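Local coordinates for protein rRNA adenine N-6-methyltransferase (Saccharopolyspora erythraea, PDB 6NVM) that dimethylates N6 of a single adenine in 23S rRNA with S-adenosyl-L-methionine as methyl donor, lowering ribosome affinity for macrolide, lincosamide and streptogramin B antibiotics, at residues 73-78 with 133-138; 88-93 with 113-118; 96-101 with 119-124. One frame throughout, in Å; residues are numbered along the deposited sequence.

Contact 1 of 3, residues 73-78 with 133-138; sequences PVLEAG and EPFAFV
Leu-75 and Ala-136 sit at the middle of a parallel pairing between strand 73-77 and the strand that begins at Phe-135. Both backbone polar groups of Leu-75 turn to the same neighbouring strand, N donating to Ala-136 O and O accepting from Val-138 N, both at 2.9 Å. Ala-136 N to Pro-73 O and Ala-77 N to Val-138 O continue the ladder on either side. Pro-73 has no N-H for Pro-134 O, which its CD meets at 3.3 Å; with its carbonyl still accepting, proline suits the start of the ladder. Each acceptor also takes a CA-H...O contact from the facing chain, the shortest being Glu-76 CA to Val-138 O at 3.1 Å.

The apolar contacts divide between the two faces of the sheet. On the face of Val-74, Glu-76 and Val-138, the CG1 methyl of Val-74, anti to its backbone N (chi1 176°), reaches CG2 of Val-138 at 4.1 Å. Beta-branched valines suit these extended positions. On the face of Leu-75 and Phe-137, the CD1 methyl of Leu-75 approaches CD2 of Phe-135 at 4.2 Å, while CB of Ala-77 lies at the ring edge of Phe-137, 3.8 Å from CE1. At the start of the pairing, the ring of Pro-73 crosses the side chain of Phe-135 at about a right angle, its CG 4.0 Å from Phe-135 CB.

The polar ends are held by others: Glu-76 OE1 is hydrogen-bonded to Thr-85 and Ser-97, and Glu-133 forms a salt bridge with Arg-93. These two strands are central in the Rossmann-like methyltransferase sheet, with strand 94-98 beside 73-77 and strand 159-167 beside 135-140. Helix 83-89 packs on Glu-76 and Val-138 through Leu-84 and Leu-88, and helix 146-155 packs on Leu-75 and Phe-137 from the other face.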
loop_
_atom_site.group_PDB
_atom_site.type_symbol
_atom_site.label_atom_id
_atom_site.label_comp_id
_atom_site.label_asym_id
_atom_site.label_seq_id
_atom_site.Cartn_x
_atom_site.Cartn_y
_atom_site.Cartn_z
ATOM N N PRO A 73 -8.256 9.160 13.696
ATOM C CA PRO A 73 -7.443 8.242 14.498
ATOM C C PRO A 73 -6.450 7.462 13.642
ATOM O O PRO A 73 -6.632 7.275 12.439
ATOM C CB PRO A 73 -8.489 7.312 15.122
ATOM C CG PRO A 73 -9.569 7.246 14.086
ATOM C CD PRO A 73 -9.605 8.618 13.446
ATOM N N VAL A 74 -5.380 7.010 14.296
ATOM C CA VAL A 74 -4.297 6.282 13.649
ATOM C C VAL A 74 -4.131 4.934 14.334
ATOM O O VAL A 74 -4.190 4.843 15.565
ATOM C CB VAL A 74 -2.972 7.075 13.707
ATOM C CG1 VAL A 74 -1.815 6.255 13.118
ATOM C CG2 VAL A 74 -3.117 8.401 12.984
ATOM N N LEU A 75 -3.921 3.891 13.536
ATOM C CA LEU A 75 -3.441 2.609 14.035
ATOM C C LEU A 75 -1.987 2.439 13.618
ATOM O O LEU A 75 -1.624 2.738 12.475
ATOM C CB LEU A 75 -4.287 1.444 13.505
ATOM C CG LEU A 75 -5.539 1.102 14.314
ATOM C CD1 LEU A 75 -6.503 2.269 14.360
ATOM C CD2 LEU A 75 -6.222 -0.138 13.735
ATOM N N GLU A 76 -1.150 1.973 14.549
ATOM C CA GLU A 76 0.272 1.804 14.288
ATOM C C GLU A 76 0.708 0.379 14.592
ATOM O O GLU A 76 0.297 -0.209 15.597
ATOM C CB GLU A 76 1.132 2.783 15.115
ATOM C CG GLU A 76 2.623 2.662 14.813
ATOM C CD GLU A 76 3.497 3.498 15.730
ATOM O OE1 GLU A 76 3.054 3.823 16.851
ATOM O OE2 GLU A 76 4.631 3.832 15.322
ATOM N N ALA A 77 1.561 -0.159 13.726
ATOM C CA ALA A 77 2.180 -1.461 13.926
ATOM C C ALA A 77 3.691 -1.307 13.840
ATOM O O ALA A 77 4.202 -0.411 13.159
ATOM C CB ALA A 77 1.686 -2.484 12.885
ATOM N N GLY A 78 4.407 -2.193 14.530
ATOM C CA GLY A 78 5.847 -2.083 14.654
ATOM C C GLY A 78 6.287 -0.756 15.248
ATOM O O GLY A 78 7.112 -0.035 14.675
ATOM N N GLU A 133 -14.749 3.580 11.503
ATOM C CA GLU A 133 -14.751 4.994 11.154
ATOM C C GLU A 133 -13.505 5.267 10.323
ATOM O O GLU A 133 -12.595 4.426 10.294
ATOM C CB GLU A 133 -14.769 5.869 12.410
ATOM C CG GLU A 133 -13.599 5.594 13.355
ATOM C CD GLU A 133 -13.498 6.588 14.502
ATOM O OE1 GLU A 133 -13.770 7.788 14.291
ATOM O OE2 GLU A 133 -13.137 6.166 15.621
ATOM N N PRO A 134 -13.418 6.403 9.634
ATOM C CA PRO A 134 -12.201 6.698 8.870
ATOM C C PRO A 134 -10.982 6.698 9.782
ATOM O O PRO A 134 -11.051 7.107 10.942
ATOM C CB PRO A 134 -12.474 8.086 8.278
ATOM C CG PRO A 134 -13.961 8.217 8.279
ATOM C CD PRO A 134 -14.430 7.465 9.490
ATOM N N PHE A 135 -9.861 6.220 9.248
ATOM C CA PHE A 135 -8.637 6.124 10.031
ATOM C C PHE A 135 -7.459 6.038 9.076
ATOM O O PHE A 135 -7.622 5.852 7.868
ATOM C CB PHE A 135 -8.663 4.912 10.967
ATOM C CG PHE A 135 -8.433 3.600 10.261
ATOM C CD1 PHE A 135 -9.448 3.009 9.535
ATOM C CD2 PHE A 135 -7.197 2.968 10.324
ATOM C CE1 PHE A 135 -9.241 1.798 8.870
ATOM C CE2 PHE A 135 -6.983 1.757 9.665
ATOM C CZ PHE A 135 -8.013 1.178 8.938
ATOM N N ALA A 136 -6.265 6.186 9.642
ATOM C CA ALA A 136 -5.022 6.010 8.916
ATOM C C ALA A 136 -4.191 4.931 9.594
ATOM O O ALA A 136 -4.249 4.756 10.813
ATOM C CB ALA A 136 -4.225 7.317 8.850
ATOM N N PHE A 137 -3.426 4.198 8.787
ATOM C CA PHE A 137 -2.471 3.221 9.286
ATOM C C PHE A 137 -1.062 3.729 9.039
ATOM O O PHE A 137 -0.769 4.259 7.964
ATOM C CB PHE A 137 -2.639 1.860 8.598
ATOM C CG PHE A 137 -1.540 0.898 8.920
ATOM C CD1 PHE A 137 -1.573 0.162 10.092
ATOM C CD2 PHE A 137 -0.459 0.750 8.076
ATOM C CE1 PHE A 137 -0.560 -0.721 10.407
ATOM C CE2 PHE A 137 0.563 -0.141 8.385
ATOM C CZ PHE A 137 0.507 -0.876 9.553
ATOM N N VAL A 138 -0.195 3.563 10.035
ATOM C CA VAL A 138 1.233 3.835 9.899
ATOM C C VAL A 138 1.988 2.645 10.465
ATOM O O VAL A 138 1.624 2.125 11.525
ATOM C CB VAL A 138 1.644 5.132 10.629
ATOM C CG1 VAL A 138 3.139 5.366 10.503
ATOM C CG2 VAL A 138 0.881 6.316 10.082
#

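Contact 2 of 3, residues 88-93 with 113-118; sequences LADRAR and SGHPNI
Asn-117 holds CG between its backbone N and carbonyl carbon (chi1 70°), and its CB points toward Ala-89; together with chi2 of -25° this brings the carboxamide to the last part of helix 83-89 and the loop after it. There ND2 donates to Ala-89 O at 2.9 Å, almost straight (168°), in its own amide plane and on a carbonyl lone pair. A weak second bond from ND2 reaches Arg-93 O at 3.3 Å. One amide nitrogen thus bridges two backbone carbonyls, for which asparagine, short and with two N-H groups, is well suited. OD1 of the same amide accepts from a water at 2.8 Å, which also donates weakly to Ala-89 O.

Small Ala-89 lets the loop come close, its CB 3.6 Å from CG1 of Ile-118. The same methyl touches OD1 of Asn-117. Farther out, a second water donates to Asp-90 OD1 at 2.6 Å and lies in the ring plane of His-115, 3.3 Å from NE2.

A type I beta turn from His-115 to Ile-118, closed by Ile-118 N to His-115 O, presents Asn-117. It shapes the end of the loop from helix 102-111 to strand 118-121, the return connection of a beta-alpha-beta unit in this Rossmann-like methyltransferase.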
loop_
_atom_site.group_PDB
_atom_site.type_symbol
_atom_site.label_atom_id
_atom_site.label_comp_id
_atom_site.label_asym_id
_atom_site.label_seq_id
_atom_site.Cartn_x
_atom_site.Cartn_y
_atom_site.Cartn_z
ATOM N N LEU A 88 3.144 11.030 15.591
ATOM C CA LEU A 88 1.793 10.774 15.110
ATOM C C LEU A 88 0.751 11.332 16.070
ATOM O O LEU A 88 -0.251 11.916 15.637
ATOM C CB LEU A 88 1.573 9.275 14.930
ATOM C CG LEU A 88 2.526 8.543 13.996
ATOM C CD1 LEU A 88 2.280 7.043 14.085
ATOM C CD2 LEU A 88 2.362 9.044 12.576
ATOM N N ALA A 89 0.962 11.143 17.374
ATOM C CA ALA A 89 0.004 11.604 18.374
ATOM C C ALA A 89 -0.091 13.125 18.438
ATOM O O ALA A 89 -1.128 13.649 18.854
ATOM C CB ALA A 89 0.371 11.053 19.749
ATOM N N ASP A 90 0.959 13.838 18.021
ATOM C CA ASP A 90 0.911 15.294 17.946
ATOM C C ASP A 90 -0.046 15.799 16.873
ATOM O O ASP A 90 -0.491 16.951 16.946
ATOM C CB ASP A 90 2.298 15.860 17.642
ATOM C CG ASP A 90 3.217 15.865 18.846
ATOM O OD1 ASP A 90 2.722 15.718 19.981
ATOM O OD2 ASP A 90 4.440 16.037 18.644
ATOM N N ARG A 91 -0.349 14.980 15.869
ATOM C CA ARG A 91 -1.097 15.421 14.702
ATOM C C ARG A 91 -2.472 14.784 14.575
ATOM O O ARG A 91 -3.369 15.403 13.999
ATOM C CB ARG A 91 -0.293 15.116 13.429
ATOM C CG ARG A 91 1.066 15.818 13.359
ATOM C CD ARG A 91 1.976 15.172 12.312
ATOM N NE ARG A 91 3.162 15.981 12.022
ATOM C CZ ARG A 91 4.257 16.025 12.779
ATOM N NH1 ARG A 91 4.337 15.314 13.896
ATOM N NH2 ARG A 91 5.278 16.794 12.422
ATOM N N ALA A 92 -2.658 13.572 15.091
ATOM C CA ALA A 92 -3.888 12.812 14.925
ATOM C C ALA A 92 -4.753 12.895 16.179
ATOM O O ALA A 92 -4.315 13.324 17.249
ATOM C CB ALA A 92 -3.567 11.346 14.609
ATOM N N ARG A 93 -6.007 12.466 16.034
ATOM C CA ARG A 93 -6.912 12.441 17.179
ATOM C C ARG A 93 -6.357 11.557 18.287
ATOM O O ARG A 93 -6.421 11.911 19.471
ATOM C CB ARG A 93 -8.291 11.941 16.748
ATOM C CG ARG A 93 -9.381 12.158 17.795
ATOM C CD ARG A 93 -10.713 11.586 17.332
ATOM N NE ARG A 93 -10.765 10.133 17.462
ATOM C CZ ARG A 93 -11.581 9.343 16.768
ATOM N NH1 ARG A 93 -12.413 9.854 15.873
ATOM N NH2 ARG A 93 -11.563 8.035 16.971
ATOM N N SER A 113 3.325 7.283 28.439
ATOM C CA SER A 113 2.191 7.615 29.294
ATOM C C SER A 113 1.977 9.117 29.432
ATOM O O SER A 113 0.901 9.530 29.875
ATOM C CB SER A 113 2.375 6.990 30.679
ATOM O OG SER A 113 3.555 7.463 31.300
ATOM N N GLY A 114 2.963 9.939 29.070
ATOM C CA GLY A 114 2.775 11.376 29.036
ATOM C C GLY A 114 1.966 11.887 27.865
ATOM O O GLY A 114 1.773 13.100 27.738
ATOM N N HIS A 115 1.492 10.994 26.995
ATOM C CA HIS A 115 0.635 11.358 25.869
ATOM C C HIS A 115 -0.743 10.745 26.077
ATOM O O HIS A 115 -0.941 9.556 25.780
ATOM C CB HIS A 115 1.233 10.874 24.548
ATOM C CG HIS A 115 2.421 11.662 24.108
ATOM N ND1 HIS A 115 3.671 11.482 24.656
ATOM C CD2 HIS A 115 2.547 12.648 23.191
ATOM C CE1 HIS A 115 4.518 12.321 24.091
ATOM N NE2 HIS A 115 3.864 13.038 23.197
ATOM N N PRO A 116 -1.734 11.505 26.549
ATOM C CA PRO A 116 -3.031 10.890 26.871
ATOM C C PRO A 116 -3.745 10.284 25.674
ATOM O O PRO A 116 -4.624 9.436 25.877
ATOM C CB PRO A 116 -3.834 12.052 27.473
ATOM C CG PRO A 116 -3.196 13.280 26.945
ATOM C CD PRO A 116 -1.741 12.961 26.782
ATOM N N ASN A 117 -3.407 10.672 24.440
ATOM C CA ASN A 117 -4.100 10.152 23.268
ATOM C C ASN A 117 -3.353 8.990 22.617
ATOM O O ASN A 117 -3.611 8.675 21.446
ATOM C CB ASN A 117 -4.350 11.263 22.244
ATOM C CG ASN A 117 -3.081 11.747 21.566
ATOM O OD1 ASN A 117 -1.986 11.633 22.112
ATOM N ND2 ASN A 117 -3.229 12.303 20.368
ATOM N N ILE A 118 -2.438 8.351 23.348
ATOM C CA ILE A 118 -1.761 7.140 22.890
ATOM C C ILE A 118 -2.247 5.969 23.728
ATOM O O ILE A 118 -2.272 6.039 24.964
ATOM C CB ILE A 118 -0.229 7.243 22.976
ATOM C CG1 ILE A 118 0.302 8.309 22.014
ATOM C CG2 ILE A 118 0.394 5.867 22.666
ATOM C CD1 ILE A 118 1.822 8.474 22.046
HETATM O O HOH W 1 -0.100 13.677 22.045
HETATM O O HOH W 2 4.658 15.818 21.711
#

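Contact 3 of 3, residues 96-101 with 119-124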
loop_
_atom_site.group_PDB
_atom_site.type_symbol
_atom_site.label_atom_id
_atom_site.label_comp_id
_atom_site.label_asym_id
_atom_site.label_seq_id
_atom_site.Cartn_x
_atom_site.Cartn_y
_atom_site.Cartn_z
ATOM N N THR A 96 -3.428 4.239 18.283
ATOM C CA THR A 96 -3.492 2.912 18.879
ATOM C C THR A 96 -2.318 2.133 18.306
ATOM O O THR A 96 -2.293 1.831 17.108
ATOM C CB THR A 96 -4.828 2.237 18.580
ATOM O OG1 THR A 96 -5.891 3.094 19.000
ATOM C CG2 THR A 96 -4.932 0.913 19.313
ATOM N N SER A 97 -1.374 1.781 19.173
ATOM C CA SER A 97 -0.086 1.223 18.781
ATOM C C SER A 97 -0.013 -0.233 19.226
ATOM O O SER A 97 -0.143 -0.525 20.420
ATOM C CB SER A 97 1.047 2.040 19.405
ATOM O OG SER A 97 2.310 1.562 19.008
ATOM N N TYR A 98 0.211 -1.137 18.275
ATOM C CA TYR A 98 0.220 -2.565 18.542
ATOM C C TYR A 98 1.635 -3.072 18.786
ATOM O O TYR A 98 2.530 -2.870 17.961
ATOM C CB TYR A 98 -0.419 -3.324 17.375
ATOM C CG TYR A 98 -1.917 -3.168 17.371
ATOM C CD1 TYR A 98 -2.511 -2.000 16.903
ATOM C CD2 TYR A 98 -2.739 -4.169 17.869
ATOM C CE1 TYR A 98 -3.879 -1.843 16.922
ATOM C CE2 TYR A 98 -4.114 -4.018 17.892
ATOM C CZ TYR A 98 -4.675 -2.855 17.414
ATOM O OH TYR A 98 -6.038 -2.690 17.425
ATOM N N GLU A 99 1.824 -3.750 19.916
ATOM C CA GLU A 99 3.092 -4.392 20.241
ATOM C C GLU A 99 2.802 -5.814 20.697
ATOM O O GLU A 99 2.156 -6.018 21.727
ATOM C CB GLU A 99 3.840 -3.609 21.320
ATOM C CG GLU A 99 5.078 -4.312 21.846
ATOM C CD GLU A 99 5.970 -4.800 20.726
ATOM O OE1 GLU A 99 6.427 -3.957 19.923
ATOM O OE2 GLU A 99 6.200 -6.023 20.636
ATOM N N ILE A 100 3.278 -6.798 19.927
ATOM C CA ILE A 100 2.907 -8.183 20.199
ATOM C C ILE A 100 3.620 -8.726 21.434
ATOM O O ILE A 100 3.098 -9.623 22.110
ATOM C CB ILE A 100 3.191 -9.053 18.958
ATOM C CG1 ILE A 100 2.506 -10.413 19.093
ATOM C CG2 ILE A 100 4.691 -9.222 18.756
ATOM C CD1 ILE A 100 2.553 -11.257 17.820
ATOM N N ASP A 101 4.812 -8.218 21.750
ATOM C CA ASP A 101 5.599 -8.752 22.867
ATOM C C ASP A 101 5.122 -8.147 24.186
ATOM O O ASP A 101 5.160 -6.919 24.343
ATOM C CB ASP A 101 7.082 -8.464 22.661
ATOM C CG ASP A 101 7.960 -9.122 23.716
ATOM O OD1 ASP A 101 7.996 -8.638 24.863
ATOM O OD2 ASP A 101 8.601 -10.145 23.403
ATOM N N GLU A 119 -2.606 4.887 23.049
ATOM C CA GLU A 119 -2.946 3.624 23.679
ATOM C C GLU A 119 -2.062 2.555 23.063
ATOM O O GLU A 119 -1.876 2.536 21.843
ATOM C CB GLU A 119 -4.428 3.306 23.470
ATOM C CG GLU A 119 -4.878 1.968 24.016
ATOM C CD GLU A 119 -6.333 1.688 23.704
ATOM O OE1 GLU A 119 -6.919 2.411 22.867
ATOM O OE2 GLU A 119 -6.895 0.744 24.294
ATOM N N VAL A 120 -1.495 1.697 23.906
ATOM C CA VAL A 120 -0.679 0.568 23.471
ATOM C C VAL A 120 -1.488 -0.703 23.673
ATOM O O VAL A 120 -1.966 -0.974 24.783
ATOM C CB VAL A 120 0.649 0.491 24.245
ATOM C CG1 VAL A 120 1.433 -0.758 23.841
ATOM C CG2 VAL A 120 1.466 1.733 24.003
ATOM N N VAL A 121 -1.641 -1.476 22.605
ATOM C CA VAL A 121 -2.358 -2.745 22.633
ATOM C C VAL A 121 -1.331 -3.861 22.531
ATOM O O VAL A 121 -0.503 -3.871 21.613
ATOM C CB VAL A 121 -3.390 -2.844 21.497
ATOM C CG1 VAL A 121 -4.131 -4.203 21.551
ATOM C CG2 VAL A 121 -4.370 -1.672 21.564
ATOM N N ASN A 122 -1.387 -4.798 23.473
ATOM C CA ASN A 122 -0.500 -5.959 23.473
ATOM C C ASN A 122 -1.180 -7.055 22.664
ATOM O O ASN A 122 -1.878 -7.916 23.203
ATOM C CB ASN A 122 -0.196 -6.401 24.898
ATOM C CG ASN A 122 0.629 -7.672 24.964
ATOM O OD1 ASN A 122 0.483 -8.457 25.899
ATOM N ND2 ASN A 122 1.495 -7.884 23.978
ATOM N N ALA A 123 -0.972 -7.026 21.353
ATOM C CA ALA A 123 -1.635 -7.971 20.464
ATOM C C ALA A 123 -0.927 -7.979 19.121
ATOM O O ALA A 123 -0.181 -7.057 18.783
ATOM C CB ALA A 123 -3.115 -7.622 20.266
ATOM N N ASP A 124 -1.202 -9.033 18.360
ATOM C CA ASP A 124 -0.764 -9.165 16.977
ATOM C C ASP A 124 -1.647 -8.305 16.077
ATOM O O ASP A 124 -2.855 -8.552 15.961
ATOM C CB ASP A 124 -0.835 -10.637 16.574
ATOM C CG ASP A 124 -0.320 -10.910 15.172
ATOM O OD1 ASP A 124 -0.053 -9.968 14.397
ATOM O OD2 ASP A 124 -0.198 -12.109 14.845
#
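Glu-99 and Val-121 are joined by a straight backbone bond, Glu-99 N to Val-121 O at 2.9 Å (172°), in a parallel ladder that also runs from Ser-97 N to Glu-119 O and from Val-121 N to Ser-97 O. The strands are the two ends of a beta-alpha-beta unit connected by helix 102-111, with strand 118-121 outermost in the sheet.

Beyond the last bridge the chains stay tied by the side chain of Asn-122 and a weak backbone bond from Ala-123 N to Glu-99 O. Asn-122 ND2 donates to Glu-99 O at 3.0 Å, in its own amide plane, and more weakly to Ile-100 O; its amide stands in where the regular ladder gives way to loop. Glu-99, a predicted S-adenosyl-L-methionine ligand, carries its carboxylate away from segment 119-124. Its OE2 accepts Asp-101 N at 2.8 Å through the anti lone pair, which helps fix the acid. Asp-101, with its short carboxylate, is the N-cap of helix 102-111 and bonds Leu-104 N.

Packing follows on the face of Thr-96, Tyr-98 and Val-121. Tyr-98 offers a broad surface over which Val-121 lies in a CH-pi contact, CB 4.1 Å from the ring centroid and displaced toward the rim. Past this, Ile-100 runs alongside Asp-124, CD1 3.7 Å from CB. The methyls Thr-96 CG2 and Val-121 CG2 meet at 3.5 Å, closer than usual for two carbons.

Contacts 2 and 3 lie in the first half of the Rossmann-like domain, and contact 1 joins that half to the second. Contacts 1 and 3 share the sheet: their centres are 12 Å apart, and probable hydrogen bonds Glu-76 N to Thr-96 O and Glu-76 O to Tyr-98 N, both 2.8 Å, join strands 73-77 and 94-98. Contact 2 lies at the opposite end of these strands from the predicted S-adenosyl-L-methionine ligands; its Arg-93 NH2 meets Glu-133 OE2 of contact 1 at 2.8 Å. Those ligands, Gly-78, Glu-99 and Asp-124, gather at the C-terminal strand ends of contacts 1 and 3, the nearest atoms of the Glu-99 side chain and Gly-78 CA about 6 Å apart.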